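PDB 2H0U: NADPH-flavin oxidoreductase from Helicobacter pylori, which binds FMN and, as a member of the nitroreductase family, probably uses NAD(P)H to reduce flavin or nitrogen-containing substrates. Local coordinates for residues Y83-G88 with G187-A192. Residues are numbered along the deposited sequence; the frame is centred on the assembly and turned at random.
Sequences YLARKG and GVSVMA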
# COMPACT_ATOMS: atom_id res chain seq x y z
N TYR A 83 1.26 2.31 12.29
CA TYR A 83 1.41 0.98 11.66
C TYR A 83 2.84 0.51 11.84
O TYR A 83 3.77 1.19 11.43
CB TYR A 83 1.11 1.06 10.15
CG TYR A 83 -0.33 1.47 9.90
CD1 TYR A 83 -1.32 0.50 9.64
CD2 TYR A 83 -0.68 2.83 9.90
CE1 TYR A 83 -2.67 0.87 9.44
CE2 TYR A 83 -2.04 3.23 9.66
CZ TYR A 83 -3.00 2.25 9.42
OH TYR A 83 -4.30 2.62 9.21
N LEU A 84 3.01 -0.63 12.50
CA LEU A 84 4.32 -1.28 12.62
C LEU A 84 4.42 -2.42 11.62
O LEU A 84 3.41 -3.06 11.27
CB LEU A 84 4.54 -1.83 14.04
CG LEU A 84 4.20 -0.96 15.27
CD1 LEU A 84 4.43 -1.85 16.52
CD2 LEU A 84 5.02 0.37 15.26
N ALA A 85 5.64 -2.63 11.14
CA ALA A 85 5.98 -3.72 10.23
C ALA A 85 7.08 -4.56 10.89
O ALA A 85 7.94 -4.04 11.65
CB ALA A 85 6.45 -3.17 8.91
N ARG A 86 6.99 -5.88 10.73
CA ARG A 86 7.99 -6.74 11.35
C ARG A 86 9.32 -6.75 10.59
O ARG A 86 9.38 -6.63 9.35
CB ARG A 86 7.45 -8.17 11.45
CG ARG A 86 6.44 -8.34 12.57
CD ARG A 86 6.01 -9.78 12.69
NE ARG A 86 4.97 -9.93 13.72
CZ ARG A 86 5.20 -10.17 15.00
NH1 ARG A 86 6.45 -10.24 15.45
NH2 ARG A 86 4.18 -10.30 15.85
N LYS A 87 10.39 -6.89 11.36
CA LYS A 87 11.74 -6.98 10.86
C LYS A 87 12.14 -8.44 10.71
O LYS A 87 11.69 -9.29 11.50
CB LYS A 87 12.67 -6.36 11.91
CG LYS A 87 12.47 -4.86 12.02
CD LYS A 87 13.43 -4.25 12.96
CE LYS A 87 13.33 -2.73 12.81
NZ LYS A 87 14.15 -2.02 13.82
N GLY A 88 13.01 -8.69 9.74
CA GLY A 88 13.69 -9.99 9.55
C GLY A 88 12.69 -11.12 9.27
O GLY A 88 12.82 -12.20 9.81
N GLY A 187 9.55 -2.26 13.35
CA GLY A 187 9.91 -0.86 13.17
C GLY A 187 8.63 -0.10 12.86
O GLY A 187 7.61 -0.70 12.47
N VAL A 188 8.65 1.21 13.04
CA VAL A 188 7.47 1.99 12.61
C VAL A 188 7.48 2.09 11.09
O VAL A 188 8.51 2.39 10.47
CB VAL A 188 7.48 3.41 13.24
CG1 VAL A 188 6.35 4.30 12.67
CG2 VAL A 188 7.34 3.32 14.80
N SER A 189 6.30 1.85 10.50
CA SER A 189 6.16 1.82 9.05
C SER A 189 5.56 3.11 8.50
O SER A 189 6.15 3.75 7.62
CB SER A 189 5.33 0.57 8.62
OG SER A 189 5.07 0.64 7.22
N VAL A 190 4.41 3.50 9.05
CA VAL A 190 3.68 4.68 8.54
C VAL A 190 2.61 4.99 9.59
O VAL A 190 2.43 4.19 10.54
CB VAL A 190 3.09 4.41 7.12
CG1 VAL A 190 2.02 3.28 7.14
CG2 VAL A 190 2.61 5.71 6.42
N MSE A 191 1.98 6.16 9.50
CA MSE A 191 0.86 6.47 10.39
C MSE A 191 -0.34 6.96 9.58
O MSE A 191 -0.23 7.25 8.40
CB MSE A 191 1.26 7.53 11.43
CG MSE A 191 2.54 7.21 12.17
SE MSE A 191 2.91 8.69 13.42
CE MSE A 191 4.66 8.02 14.03
N ALA A 192 -1.51 6.99 10.20
CA ALA A 192 -2.68 7.62 9.61
C ALA A 192 -3.54 8.12 10.73
O ALA A 192 -3.58 7.54 11.82
CB ALA A 192 -3.47 6.66 8.72
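The carbonyl oxygen of Tyr83 is gripped by two successive amides of the neighbouring strand: Ser189 N donates to Tyr83 O at 2.8 Å, lying in the carbonyl plane, and Val190 N adds a weak second bond to Tyr83 O at 3.4 Å. Two residues set against one define a classic beta bulge, and Ser189, with psi at -53°, is where the strand departs from its extended course. Tyr83 N donates to Val190 O at 2.8 Å, closing the bulge on the Val190 side. On the other side lies the regular hydrogen-bonded pair of Ala85 and Gly187, which exchange reciprocal bonds, the shorter from Gly187 N to Ala85 O at 2.9 Å. Between these pairs, Leu84 CA comes within 3.3 Å of Gly187 O, a bent CA-H...O contact.

The bulge brings Ser189 onto the face that carries Tyr83, Ala85 and Val190. There Tyr83 and Val190 point the same way, side by side, with Val190 CG1 against Tyr83 CB. The tyrosine CG lies beside its own backbone N (chi1 -62°), which takes the ring along the partner strand: Val190 O and the CA of Met191 meet its edge in plane, and Ala192 CB approaches Tyr83 CE2 at 3.8 Å. On the same face Ala85 CB touches Ser189 CB, and Ser189 OG is hydrogen-bonded to the hydroxyls of Thr142 and Ser139 on helix 131-155, which also packs on the Tyr83 ring. The side chains of Leu84 and Val188 cross at an angle, with Leu84 CD2 3.8 Å from Val188 CG2. The extended Lys87 chain runs beside Gly187, and its NZ is hydrogen-bonded to Thr183 O.

The contact joins the two central strands of the antiparallel nitroreductase sheet, and the Val190 side chain lies about 4 Å from bound FMN. One carbonyl shared by two amides, through one strong bond and one weak, keeps both N-H groups of the bulge paired while the register shifts by a residue.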